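Local coordinates for protein probable aspartate aminotransferase 2 (Methanococcus jannaschii, PDB 2Z61) that catalyses the pyridoxal phosphate-dependent transfer of an amino group from alanine to a furan aldehyde phosphate, making the precursor of the furan moiety of methanofuran, at residues Gly113-Ile118 against Lys136-Asp141; Cys122-Lys127 against Ile336-Lys341; Asn161-Pro166 against Ile304-Val309; Ser188-Asn193 against Thr214-Gly219. All coordinates share one frame; numbering follows the deposited sequence.

Contact 1 (Gly113-Ile118 against Lys136-Asp141)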
loop_
_atom_site.group_PDB
_atom_site.type_symbol
_atom_site.label_atom_id
_atom_site.label_comp_id
_atom_site.label_asym_id
_atom_site.label_seq_id
_atom_site.Cartn_x
_atom_site.Cartn_y
_atom_site.Cartn_z
ATOM N N GLY A 113 -10.309 -11.450 -19.214
ATOM C CA GLY A 113 -10.291 -12.618 -20.078
ATOM C C GLY A 113 -8.944 -13.315 -20.199
ATOM O O GLY A 113 -8.885 -14.468 -20.642
ATOM N N ASP A 114 -7.866 -12.635 -19.813
ATOM C CA ASP A 114 -6.533 -13.231 -19.889
ATOM C C ASP A 114 -6.395 -14.424 -18.960
ATOM O O ASP A 114 -7.136 -14.569 -17.987
ATOM C CB ASP A 114 -5.443 -12.229 -19.508
ATOM C CG ASP A 114 -5.186 -11.196 -20.575
ATOM O OD1 ASP A 114 -5.833 -11.257 -21.642
ATOM O OD2 ASP A 114 -4.315 -10.328 -20.347
ATOM N N GLU A 115 -5.426 -15.276 -19.269
ATOM C CA GLU A 115 -5.145 -16.445 -18.455
ATOM C C GLU A 115 -3.728 -16.261 -17.925
ATOM O O GLU A 115 -2.816 -15.903 -18.675
ATOM C CB GLU A 115 -5.231 -17.727 -19.290
ATOM C CG GLU A 115 -6.571 -17.934 -19.984
ATOM C CD GLU A 115 -6.649 -19.261 -20.726
ATOM O OE1 GLU A 115 -5.693 -19.590 -21.455
ATOM O OE2 GLU A 115 -7.663 -19.972 -20.584
ATOM N N VAL A 116 -3.545 -16.483 -16.628
ATOM C CA VAL A 116 -2.232 -16.350 -16.015
ATOM C C VAL A 116 -1.877 -17.715 -15.453
ATOM O O VAL A 116 -2.684 -18.323 -14.758
ATOM C CB VAL A 116 -2.247 -15.303 -14.871
ATOM C CG1 VAL A 116 -0.890 -15.241 -14.191
ATOM C CG2 VAL A 116 -2.623 -13.935 -15.425
ATOM N N LEU A 117 -0.681 -18.208 -15.777
ATOM C CA LEU A 117 -0.228 -19.513 -15.308
ATOM C C LEU A 117 0.447 -19.392 -13.949
ATOM O O LEU A 117 1.344 -18.578 -13.765
ATOM C CB LEU A 117 0.774 -20.120 -16.302
ATOM C CG LEU A 117 0.326 -20.389 -17.744
ATOM C CD1 LEU A 117 1.548 -20.568 -18.634
ATOM C CD2 LEU A 117 -0.567 -21.625 -17.792
ATOM N N ILE A 118 0.017 -20.210 -12.999
ATOM C CA ILE A 118 0.610 -20.212 -11.669
ATOM C C ILE A 118 0.862 -21.661 -11.285
ATOM O O ILE A 118 0.136 -22.555 -11.715
ATOM C CB ILE A 118 -0.328 -19.559 -10.625
ATOM C CG1 ILE A 118 -1.749 -20.112 -10.782
ATOM C CG2 ILE A 118 -0.306 -18.048 -10.789
ATOM C CD1 ILE A 118 -2.773 -19.479 -9.846
ATOM N N LYS A 136 -8.127 -15.127 -15.664
ATOM C CA LYS A 136 -8.343 -16.476 -15.147
ATOM C C LYS A 136 -7.058 -17.180 -14.714
ATOM O O LYS A 136 -6.147 -17.371 -15.509
ATOM C CB LYS A 136 -9.047 -17.341 -16.194
ATOM C CG LYS A 136 -9.236 -18.780 -15.737
ATOM C CD LYS A 136 -9.899 -19.658 -16.788
ATOM C CE LYS A 136 -10.115 -21.068 -16.243
ATOM N NZ LYS A 136 -10.676 -22.004 -17.259
ATOM N N PRO A 137 -6.969 -17.571 -13.436
ATOM C CA PRO A 137 -5.768 -18.259 -12.965
ATOM C C PRO A 137 -5.733 -19.698 -13.465
ATOM O O PRO A 137 -6.691 -20.448 -13.274
ATOM C CB PRO A 137 -5.901 -18.181 -11.447
ATOM C CG PRO A 137 -7.368 -18.229 -11.241
ATOM C CD PRO A 137 -7.886 -17.293 -12.319
ATOM N N VAL A 138 -4.636 -20.079 -14.112
ATOM C CA VAL A 138 -4.497 -21.436 -14.626
ATOM C C VAL A 138 -3.468 -22.228 -13.822
ATOM O O VAL A 138 -2.261 -21.985 -13.921
ATOM C CB VAL A 138 -4.069 -21.446 -16.120
ATOM C CG1 VAL A 138 -3.940 -22.881 -16.609
ATOM C CG2 VAL A 138 -5.088 -20.689 -16.975
ATOM N N PHE A 139 -3.942 -23.178 -13.020
ATOM C CA PHE A 139 -3.039 -24.003 -12.231
ATOM C C PHE A 139 -2.411 -25.086 -13.092
ATOM O O PHE A 139 -3.064 -25.639 -13.971
ATOM C CB PHE A 139 -3.779 -24.665 -11.069
ATOM C CG PHE A 139 -4.062 -23.742 -9.931
ATOM C CD1 PHE A 139 -5.143 -22.865 -9.976
ATOM C CD2 PHE A 139 -3.229 -23.723 -8.815
ATOM C CE1 PHE A 139 -5.388 -21.978 -8.923
ATOM C CE2 PHE A 139 -3.464 -22.839 -7.758
ATOM C CZ PHE A 139 -4.547 -21.965 -7.813
ATOM N N CYS A 140 -1.137 -25.380 -12.842
ATOM C CA CYS A 140 -0.431 -26.424 -13.583
ATOM C C CYS A 140 0.904 -26.760 -12.929
ATOM O O CYS A 140 1.456 -25.948 -12.181
ATOM C CB CYS A 140 -0.199 -25.987 -15.036
ATOM S SG CYS A 140 0.918 -24.588 -15.244
ATOM N N ASP A 141 1.408 -27.965 -13.187
ATOM C CA ASP A 141 2.698 -28.369 -12.639
ATOM C C ASP A 141 3.722 -27.578 -13.430
ATOM O O ASP A 141 3.475 -27.239 -14.586
ATOM C CB ASP A 141 2.963 -29.863 -12.850
ATOM C CG ASP A 141 1.826 -30.731 -12.366
ATOM O OD1 ASP A 141 1.234 -30.408 -11.311
ATOM O OD2 ASP A 141 1.537 -31.747 -13.034
#

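Contact 2 (Cys122-Lys127 against Ile336-Lys341)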
loop_
_atom_site.group_PDB
_atom_site.type_symbol
_atom_site.label_atom_id
_atom_site.label_comp_id
_atom_site.label_asym_id
_atom_site.label_seq_id
_atom_site.Cartn_x
_atom_site.Cartn_y
_atom_site.Cartn_z
ATOM N N CYS A 122 1.096 -23.055 -4.867
ATOM C CA CYS A 122 1.748 -21.746 -4.902
ATOM C C CYS A 122 1.208 -20.814 -3.813
ATOM O O CYS A 122 0.385 -21.212 -2.988
ATOM C CB CYS A 122 1.548 -21.090 -6.270
ATOM S SG CYS A 122 -0.021 -20.210 -6.466
ATOM N N TYR A 123 1.679 -19.568 -3.825
ATOM C CA TYR A 123 1.257 -18.543 -2.867
ATOM C C TYR A 123 -0.241 -18.269 -3.073
ATOM O O TYR A 123 -0.657 -17.866 -4.151
ATOM C CB TYR A 123 2.057 -17.261 -3.104
ATOM C CG TYR A 123 1.865 -16.189 -2.056
ATOM C CD1 TYR A 123 1.587 -14.870 -2.422
ATOM C CD2 TYR A 123 1.999 -16.482 -0.700
ATOM C CE1 TYR A 123 1.449 -13.872 -1.461
ATOM C CE2 TYR A 123 1.864 -15.496 0.266
ATOM C CZ TYR A 123 1.589 -14.196 -0.120
ATOM O OH TYR A 123 1.455 -13.225 0.845
ATOM N N PRO A 124 -1.061 -18.466 -2.028
ATOM C CA PRO A 124 -2.515 -18.253 -2.088
ATOM C C PRO A 124 -3.043 -16.920 -2.613
ATOM O O PRO A 124 -4.149 -16.869 -3.150
ATOM C CB PRO A 124 -2.973 -18.544 -0.655
ATOM C CG PRO A 124 -1.751 -18.242 0.170
ATOM C CD PRO A 124 -0.640 -18.827 -0.663
ATOM N N CYS A 125 -2.261 -15.853 -2.474
ATOM C CA CYS A 125 -2.691 -14.537 -2.935
ATOM C C CYS A 125 -2.663 -14.357 -4.450
ATOM O O CYS A 125 -3.386 -13.512 -4.985
ATOM C CB CYS A 125 -1.851 -13.439 -2.274
ATOM S SG CYS A 125 -1.905 -13.466 -0.457
ATOM N N TYR A 126 -1.841 -15.142 -5.142
ATOM C CA TYR A 126 -1.751 -15.036 -6.600
ATOM C C TYR A 126 -3.129 -15.132 -7.261
ATOM O O TYR A 126 -3.539 -14.224 -7.985
ATOM C CB TYR A 126 -0.832 -16.133 -7.172
ATOM C CG TYR A 126 0.647 -16.005 -6.823
ATOM C CD1 TYR A 126 1.510 -17.092 -6.985
ATOM C CD2 TYR A 126 1.186 -14.808 -6.340
ATOM C CE1 TYR A 126 2.866 -16.996 -6.675
ATOM C CE2 TYR A 126 2.548 -14.701 -6.023
ATOM C CZ TYR A 126 3.379 -15.800 -6.193
ATOM O OH TYR A 126 4.720 -15.714 -5.879
ATOM N N LYS A 127 -3.840 -16.232 -7.021
ATOM C CA LYS A 127 -5.161 -16.406 -7.627
ATOM C C LYS A 127 -6.127 -15.253 -7.320
ATOM O O LYS A 127 -6.919 -14.866 -8.171
ATOM C CB LYS A 127 -5.787 -17.742 -7.197
ATOM C CG LYS A 127 -6.236 -17.814 -5.748
ATOM C CD LYS A 127 -6.845 -19.177 -5.433
ATOM C CE LYS A 127 -7.272 -19.295 -3.973
ATOM N NZ LYS A 127 -6.121 -19.289 -3.031
ATOM N N ILE A 336 -3.810 -28.094 1.323
ATOM C CA ILE A 336 -4.908 -27.798 0.399
ATOM C C ILE A 336 -5.072 -26.301 0.129
ATOM O O ILE A 336 -5.539 -25.905 -0.937
ATOM C CB ILE A 336 -6.254 -28.364 0.939
ATOM C CG1 ILE A 336 -7.373 -28.151 -0.084
ATOM C CG2 ILE A 336 -6.615 -27.688 2.257
ATOM C CD1 ILE A 336 -7.142 -28.850 -1.412
ATOM N N GLY A 337 -4.675 -25.472 1.091
ATOM C CA GLY A 337 -4.814 -24.036 0.923
ATOM C C GLY A 337 -4.010 -23.429 -0.215
ATOM O O GLY A 337 -4.379 -22.385 -0.756
ATOM N N PHE A 338 -2.912 -24.074 -0.594
ATOM C CA PHE A 338 -2.079 -23.548 -1.667
ATOM C C PHE A 338 -2.410 -24.102 -3.052
ATOM O O PHE A 338 -1.854 -23.644 -4.051
ATOM C CB PHE A 338 -0.605 -23.806 -1.357
ATOM C CG PHE A 338 -0.178 -23.331 0.005
ATOM C CD1 PHE A 338 -0.332 -24.147 1.123
ATOM C CD2 PHE A 338 0.387 -22.070 0.172
ATOM C CE1 PHE A 338 0.073 -23.716 2.385
ATOM C CE2 PHE A 338 0.794 -21.629 1.432
ATOM C CZ PHE A 338 0.638 -22.456 2.538
ATOM N N GLY A 339 -3.313 -25.078 -3.110
ATOM C CA GLY A 339 -3.681 -25.670 -4.387
ATOM C C GLY A 339 -4.311 -27.043 -4.227
ATOM O O GLY A 339 -4.177 -27.677 -3.181
ATOM N N SER A 340 -5.000 -27.507 -5.264
ATOM C CA SER A 340 -5.656 -28.812 -5.216
ATOM C C SER A 340 -4.648 -29.944 -5.041
ATOM O O SER A 340 -4.931 -30.944 -4.382
ATOM C CB SER A 340 -6.467 -29.046 -6.492
ATOM O OG SER A 340 -5.636 -29.016 -7.639
ATOM N N LYS A 341 -3.469 -29.779 -5.630
ATOM C CA LYS A 341 -2.420 -30.791 -5.548
ATOM C C LYS A 341 -1.948 -31.036 -4.116
ATOM O O LYS A 341 -1.271 -32.024 -3.843
ATOM C CB LYS A 341 -1.214 -30.366 -6.392
ATOM C CG LYS A 341 -0.994 -31.182 -7.654
ATOM C CD LYS A 341 -2.125 -30.985 -8.652
ATOM C CE LYS A 341 -2.042 -31.999 -9.788
ATOM N NZ LYS A 341 -0.682 -32.038 -10.407
#

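Contact 3 (Asn161-Pro166 against Ile304-Val309)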
loop_
_atom_site.group_PDB
_atom_site.type_symbol
_atom_site.label_atom_id
_atom_site.label_comp_id
_atom_site.label_asym_id
_atom_site.label_seq_id
_atom_site.Cartn_x
_atom_site.Cartn_y
_atom_site.Cartn_z
ATOM N N ASN A 161 7.655 -18.169 -8.788
ATOM C CA ASN A 161 8.082 -17.818 -7.429
ATOM C C ASN A 161 9.212 -18.764 -7.052
ATOM O O ASN A 161 8.978 -19.944 -6.808
ATOM C CB ASN A 161 6.896 -17.972 -6.463
ATOM C CG ASN A 161 7.259 -17.657 -5.014
ATOM O OD1 ASN A 161 6.836 -18.348 -4.082
ATOM N ND2 ASN A 161 8.066 -16.618 -4.822
ATOM N N SER A 162 10.435 -18.249 -6.993
ATOM C CA SER A 162 11.577 -19.104 -6.696
ATOM C C SER A 162 12.651 -18.449 -5.829
ATOM O O SER A 162 13.188 -17.403 -6.184
ATOM C CB SER A 162 12.205 -19.574 -8.021
ATOM O OG SER A 162 13.321 -20.419 -7.810
ATOM N N PRO A 163 12.961 -19.051 -4.667
ATOM C CA PRO A 163 12.339 -20.286 -4.168
ATOM C C PRO A 163 10.860 -20.047 -3.870
ATOM O O PRO A 163 10.456 -18.915 -3.585
ATOM C CB PRO A 163 13.165 -20.620 -2.921
ATOM C CG PRO A 163 13.719 -19.317 -2.495
ATOM C CD PRO A 163 14.072 -18.639 -3.796
ATOM N N SER A 164 10.059 -21.104 -3.940
ATOM C CA SER A 164 8.617 -20.992 -3.737
ATOM C C SER A 164 8.051 -21.141 -2.341
ATOM O O SER A 164 8.613 -21.788 -1.468
ATOM C CB SER A 164 7.891 -22.114 -4.464
ATOM O OG SER A 164 8.154 -23.354 -3.838
ATOM N N ASN A 165 7.041 -20.457 -2.114
ATOM C CA ASN A 165 6.202 -20.660 -0.952
ATOM C C ASN A 165 5.092 -21.324 -1.482
ATOM O O ASN A 165 4.665 -20.595 -2.331
ATOM C CB ASN A 165 5.994 -19.331 -0.216
ATOM C CG ASN A 165 4.704 -19.288 0.573
ATOM O OD1 ASN A 165 4.274 -20.297 1.135
ATOM N ND2 ASN A 165 4.077 -18.119 0.614
ATOM N N PRO A 166 4.559 -22.469 -1.106
ATOM C CA PRO A 166 4.878 -23.352 -0.034
ATOM C C PRO A 166 5.998 -24.391 -0.233
ATOM O O PRO A 166 6.438 -25.002 0.844
ATOM C CB PRO A 166 3.571 -24.124 0.103
ATOM C CG PRO A 166 3.071 -24.241 -1.285
ATOM C CD PRO A 166 3.569 -23.026 -2.012
ATOM N N ILE A 304 15.391 -26.469 -0.726
ATOM C CA ILE A 304 16.649 -25.815 -0.389
ATOM C C ILE A 304 16.589 -24.294 -0.231
ATOM O O ILE A 304 17.631 -23.635 -0.209
ATOM C CB ILE A 304 17.736 -26.133 -1.447
ATOM C CG1 ILE A 304 17.267 -25.649 -2.823
ATOM C CG2 ILE A 304 18.029 -27.634 -1.474
ATOM C CD1 ILE A 304 18.259 -25.872 -3.943
ATOM N N GLY A 305 15.386 -23.736 -0.114
ATOM C CA GLY A 305 15.270 -22.294 0.022
ATOM C C GLY A 305 14.116 -21.819 0.883
ATOM O O GLY A 305 13.308 -22.617 1.359
ATOM N N ALA A 306 14.034 -20.505 1.074
ATOM C CA ALA A 306 12.980 -19.918 1.895
ATOM C C ALA A 306 13.082 -20.568 3.274
ATOM O O ALA A 306 14.181 -20.826 3.753
ATOM C CB ALA A 306 11.599 -20.179 1.263
ATOM N N TYR A 307 11.956 -20.816 3.925
ATOM C CA TYR A 307 11.992 -21.475 5.227
ATOM C C TYR A 307 10.777 -22.376 5.403
ATOM O O TYR A 307 10.174 -22.449 6.474
ATOM C CB TYR A 307 12.108 -20.447 6.364
ATOM C CG TYR A 307 11.290 -19.179 6.199
ATOM C CD1 TYR A 307 9.898 -19.190 6.341
ATOM C CD2 TYR A 307 11.915 -17.958 5.934
ATOM C CE1 TYR A 307 9.150 -18.009 6.228
ATOM C CE2 TYR A 307 11.186 -16.779 5.818
ATOM C CZ TYR A 307 9.803 -16.809 5.966
ATOM O OH TYR A 307 9.079 -15.644 5.841
ATOM N N TYR A 308 10.444 -23.083 4.328
ATOM C CA TYR A 308 9.308 -23.991 4.317
ATOM C C TYR A 308 9.685 -25.364 3.765
ATOM O O TYR A 308 10.604 -25.497 2.954
ATOM C CB TYR A 308 8.190 -23.435 3.433
ATOM C CG TYR A 308 7.841 -21.984 3.660
ATOM C CD1 TYR A 308 7.240 -21.560 4.848
ATOM C CD2 TYR A 308 8.059 -21.035 2.658
ATOM C CE1 TYR A 308 6.856 -20.225 5.023
ATOM C CE2 TYR A 308 7.680 -19.704 2.822
ATOM C CZ TYR A 308 7.076 -19.307 4.005
ATOM O OH TYR A 308 6.680 -17.996 4.148
ATOM N N VAL A 309 8.956 -26.376 4.217
ATOM C CA VAL A 309 9.112 -27.749 3.750
ATOM C C VAL A 309 7.662 -28.176 3.527
ATOM O O VAL A 309 6.795 -27.925 4.373
ATOM C CB VAL A 309 9.806 -28.643 4.797
ATOM C CG1 VAL A 309 9.954 -30.049 4.253
ATOM C CG2 VAL A 309 11.191 -28.079 5.124
#

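Contact 4 (Ser188-Asn193 against Thr214-Gly219)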
loop_
_atom_site.group_PDB
_atom_site.type_symbol
_atom_site.label_atom_id
_atom_site.label_comp_id
_atom_site.label_asym_id
_atom_site.label_seq_id
_atom_site.Cartn_x
_atom_site.Cartn_y
_atom_site.Cartn_z
ATOM N N SER A 188 8.491 -12.653 -12.219
ATOM C CA SER A 188 9.323 -13.437 -11.314
ATOM C C SER A 188 9.262 -12.902 -9.885
ATOM O O SER A 188 9.651 -11.762 -9.612
ATOM C CB SER A 188 10.771 -13.423 -11.826
ATOM O OG SER A 188 11.563 -14.396 -11.185
ATOM N N ASP A 189 8.765 -13.734 -8.976
ATOM C CA ASP A 189 8.643 -13.360 -7.574
ATOM C C ASP A 189 9.865 -13.934 -6.866
ATOM O O ASP A 189 9.931 -15.130 -6.601
ATOM C CB ASP A 189 7.348 -13.942 -6.999
ATOM C CG ASP A 189 7.062 -13.448 -5.596
ATOM O OD1 ASP A 189 5.966 -13.734 -5.071
ATOM O OD2 ASP A 189 7.938 -12.773 -5.018
ATOM N N GLU A 190 10.829 -13.074 -6.563
ATOM C CA GLU A 190 12.074 -13.505 -5.940
ATOM C C GLU A 190 12.273 -13.047 -4.491
ATOM O O GLU A 190 13.400 -12.995 -3.986
ATOM C CB GLU A 190 13.235 -13.040 -6.836
ATOM C CG GLU A 190 13.105 -13.591 -8.274
ATOM C CD GLU A 190 14.123 -13.035 -9.261
ATOM O OE1 GLU A 190 15.006 -12.255 -8.860
ATOM O OE2 GLU A 190 14.045 -13.400 -10.456
ATOM N N ILE A 191 11.166 -12.763 -3.808
ATOM C CA ILE A 191 11.202 -12.284 -2.432
ATOM C C ILE A 191 12.011 -13.144 -1.444
ATOM O O ILE A 191 12.503 -12.633 -0.440
ATOM C CB ILE A 191 9.749 -12.057 -1.886
ATOM C CG1 ILE A 191 9.787 -11.082 -0.708
ATOM C CG2 ILE A 191 9.101 -13.389 -1.475
ATOM C CD1 ILE A 191 10.458 -9.760 -1.030
ATOM N N TYR A 192 12.161 -14.431 -1.728
ATOM C CA TYR A 192 12.933 -15.323 -0.857
ATOM C C TYR A 192 14.346 -15.586 -1.379
ATOM O O TYR A 192 15.101 -16.372 -0.800
ATOM C CB TYR A 192 12.226 -16.670 -0.678
ATOM C CG TYR A 192 10.907 -16.570 0.044
ATOM C CD1 TYR A 192 9.700 -16.620 -0.651
ATOM C CD2 TYR A 192 10.867 -16.411 1.430
ATOM C CE1 TYR A 192 8.472 -16.513 0.021
ATOM C CE2 TYR A 192 9.653 -16.299 2.109
ATOM C CZ TYR A 192 8.461 -16.348 1.398
ATOM O OH TYR A 192 7.274 -16.208 2.070
ATOM N N ASN A 193 14.699 -14.943 -2.483
ATOM C CA ASN A 193 16.018 -15.123 -3.067
ATOM C C ASN A 193 17.037 -14.720 -2.003
ATOM O O ASN A 193 16.819 -13.769 -1.255
ATOM C CB ASN A 193 16.150 -14.242 -4.309
ATOM C CG ASN A 193 17.019 -14.861 -5.370
ATOM O OD1 ASN A 193 17.560 -14.167 -6.231
ATOM N ND2 ASN A 193 17.172 -16.178 -5.309
ATOM N N THR A 214 10.066 -9.364 -18.844
ATOM C CA THR A 214 9.998 -9.803 -17.461
ATOM C C THR A 214 9.788 -8.656 -16.479
ATOM O O THR A 214 10.222 -7.524 -16.707
ATOM C CB THR A 214 11.272 -10.576 -17.007
ATOM O OG1 THR A 214 12.065 -9.746 -16.151
ATOM C CG2 THR A 214 12.101 -10.991 -18.186
ATOM N N ILE A 215 9.085 -8.964 -15.398
ATOM C CA ILE A 215 8.853 -8.006 -14.330
ATOM C C ILE A 215 9.364 -8.750 -13.108
ATOM O O ILE A 215 8.857 -9.808 -12.754
ATOM C CB ILE A 215 7.367 -7.664 -14.151
ATOM C CG1 ILE A 215 6.798 -7.142 -15.473
ATOM C CG2 ILE A 215 7.220 -6.603 -13.071
ATOM C CD1 ILE A 215 5.356 -6.672 -15.396
ATOM N N LEU A 216 10.403 -8.207 -12.498
ATOM C CA LEU A 216 11.028 -8.826 -11.348
ATOM C C LEU A 216 10.532 -8.185 -10.053
ATOM O O LEU A 216 10.534 -6.960 -9.892
ATOM C CB LEU A 216 12.549 -8.687 -11.480
ATOM C CG LEU A 216 13.483 -9.524 -10.606
ATOM C CD1 LEU A 216 14.908 -9.339 -11.098
ATOM C CD2 LEU A 216 13.357 -9.119 -9.141
ATOM N N ILE A 217 10.110 -9.027 -9.125
ATOM C CA ILE A 217 9.600 -8.544 -7.862
ATOM C C ILE A 217 10.438 -9.095 -6.718
ATOM O O ILE A 217 10.665 -10.310 -6.631
ATOM C CB ILE A 217 8.117 -8.955 -7.684
ATOM C CG1 ILE A 217 7.281 -8.332 -8.810
ATOM C CG2 ILE A 217 7.593 -8.476 -6.319
ATOM C CD1 ILE A 217 5.872 -8.818 -8.859
ATOM N N ASN A 218 10.932 -8.188 -5.870
ATOM C CA ASN A 218 11.720 -8.552 -4.700
ATOM C C ASN A 218 11.506 -7.455 -3.649
ATOM O O ASN A 218 10.787 -6.480 -3.889
ATOM C CB ASN A 218 13.211 -8.675 -5.057
ATOM C CG ASN A 218 13.959 -9.670 -4.159
ATOM O OD1 ASN A 218 13.582 -9.896 -3.012
ATOM N ND2 ASN A 218 15.032 -10.253 -4.685
ATOM N N GLY A 219 12.117 -7.610 -2.484
ATOM C CA GLY A 219 11.947 -6.614 -1.443
ATOM C C GLY A 219 12.814 -6.928 -0.246
ATOM O O GLY A 219 13.666 -7.810 -0.320
HETATM O O HOH W 1 15.498 -11.625 -2.139
#

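Contact 1 (Gly113-Ile118 against Lys136-Asp141)
One face of the Phe139 ring is covered by a single methyl group, Ile118 CD1, which stands 3.8 Å from the ring centroid. It lies 19° off the ring normal, displaced toward the CE1 and CZ side of the rim, and makes a CH-pi contact over the face. The same methyl meets Pro137 CB, 3.7 Å from Ile118 CD1, and so touches both residues that strand 136-140 sets on this face of the sheet. Ile118 CG1 sits between its backbone N and carbonyl carbon (chi1 47°), and from there the extended chain carries CD1 past Val138 O to the aromatic ring.

The opposite face of the sheet holds Glu115, Leu117, Lys136 and Val138. Leu117 and Val138 run side by side and point the same way, with Leu117 CD2 3.8 Å from Val138 CG1. The other valine methyl, CG2, rests 3.8 Å from Glu115 CB. Further out, Glu115 OE2 and Lys136 NZ are 4.9 Å apart, too far for a salt bridge though their charges may attract weakly; Glu115 OE1 is bonded to Ser152.

Five backbone hydrogen bonds zip the parallel strands together, beginning with Lys136 N to Asp114 O (2.6 Å) and ending with a longer, more bent one from Cys140 N to Ile118 O (3.3 Å, 138°). These strands are the two ends of a beta-alpha-beta unit, and 136-140 is the outermost strand on its side of the mixed sheet. The connecting helix 125-132 lays Ile130 against Val116, Ile118 and Pro137; helix 144-150 packs on Leu117 and Cys140, and strand 155-161 pairs with the other edge of 115-119.

Contact 2 (Cys122-Lys127 against Ile336-Lys341)
Phe338 meets Cys122 and Pro124 by a side chain whose CG is anti to its own carbonyl carbon (chi1 -52°), with the ring turned nearly perpendicular about the next bond (chi2 86°). This sets the ring edge at Cys122 O, which lies in the ring plane 3.3 Å from Phe338 CD2. The same oxygen is 3.2 Å from Phe338 CB, so it is hugged by both the root and the rim of the side chain. Pro124 and Phe338 lie alongside each other and point the same way, Pro124 CD coming within 3.5 Å of Phe338 CD2.

The backbones are also joined directly: Cys122 N donates to Phe338 O over 3.1 Å at 162°. In terms of the fold, this joins the approach to helix 125-132, next to the large mixed sheet, to the connection between strands 333-334 and 346-349 of the small antiparallel sheet, an association of large and small domains as in fold type I aminotransferases. Phe338 also packs on Pro166, and an alanine here would probably open a gap between Pro124 and Pro166 and leave Cys122 O without the ring edge beside it.

Lys127 folds back along its own segment, its NZ giving a hydrogen bond to Pro124 O (3.1 Å) in the carbonyl plane, on a lone pair. Gly337 O is near as well, but at 4.2 Å from Lys127 NZ it makes no bond. At the far end of the loop, Lys341 forms a salt bridge with Asp141, while Ser340 OG and Lys341 N are both bonded to the side chain of Asn120.

Contact 3 (Asn161-Pro166 against Ile304-Val309)
Asn165 lies against the Tyr308 ring, its CB 3.5 Å from Tyr308 CE2. With CG anti to the backbone N (chi1 154°), the amide follows CB over the ring, and OD1 stands 3.8 Å above the plane of the Tyr308 ring, offset toward the rim. The amide and ring planes are 34° apart, so the two groups are tilted rather than stacked. On the opposite face sits Tyr307 CD1, so the phenol ring is sandwiched, while Ser164 O approaches its edge. Pro166 O meets the root of the same side chain, 3.5 Å from Tyr308 CB.

No hydrogen bond crosses between the segments; the polar ends find partners in neighbouring parts of the chain. This is the pyridoxal phosphate site: Asn165 ND2 is bonded to O3 of the cofactor-bearing lysine at position 222 and OD1 to Arg347, which together fix the rotation of the amide, with Tyr308 backing it and pairing through OH with Tyr192. Asn161 OD1 accepts Asn165 N (2.9 Å), a bond within the segment. Cis peptides precede both Pro163 and Pro166. Pro163 CB faces Gly305 CA at 4.0 Å, where a CB on the glycine would clash, and Pro163 CG abuts Ala306 N at 3.8 Å.

Segment 161-166 leaves the end of strand 155-161 in the large mixed sheet; opposite it, strand 308-309 is an outer strand of the small antiparallel sheet, beside 346-349, with helix 269-295 packed on Ile304 and Val309.

Contact 4 (Ser188-Asn193 against Thr214-Gly219)
Parallel strand pairing in the buried interior of the large mixed sheet gives way to a turn where the chain leaves strand 185-189, beside the still extended strand 214-219. Three backbone hydrogen bonds of 2.8 to 2.9 Å join the segments, from Ser188 N to Ile215 O, Ile217 N to Ser188 O, and Glu190 N to Ile217 O. Past Glu190 the chain leaves the sheet in a type I turn to Asn193.

Glu190 crosses Leu216 at about a right angle, its OE1 3.6 Å from Leu216 CD2. The buried carboxylate is well supplied with donors: Ser188 OG reaches OE2 on the anti side over 2.8 Å, and Ser203 OG and Ala204 N add bonds from a loop. Such strand ends carry the cofactor site in fold type I enzymes, and here Tyr192 OH bonds O3 of the cofactor-bearing lysine at position 222, while Asp189 OD1 is held by Tyr126 OH.

The Asn218 amide lies against the Glu190 carbonyl without bonding to it. Its OD1 curls back to accept Gly219 N (2.8 Å, 148°) and is linked by a water to Asn193 O. An alanine in place of Asn218 would probably leave Gly219 N without this acceptor and open a gap beside the Glu190 carbonyl. Ile191 CD1 packs closely on the same glycine. Helix 98-109 packs on Ile217 on one face, and Tyr79 of helix 69-82 on Leu216 on the other.

Following the chain, contact 1 opens at 113-118, contact 2 opens at 122-127, and contact 1 then closes at 136-141 across a short beta-alpha-beta loop, so these two cross. Contact 3 opens next at 161-166 and contact 4 at 188-193. Contact 4 closes first, at 214-219, within the large sheet; contact 3 follows at 304-309, and contact 2 last, at 336-341. Contact 4 is thus enclosed by contact 3, and both by contact 2. Contacts 1 and 4 join strands of the same mixed sheet, whereas contacts 2 and 3 tie segments beside that sheet to the small antiparallel sheet. Contact 2 touches contact 1 as well as contacts 3 and 4, and contacts 3 and 4 touch each other.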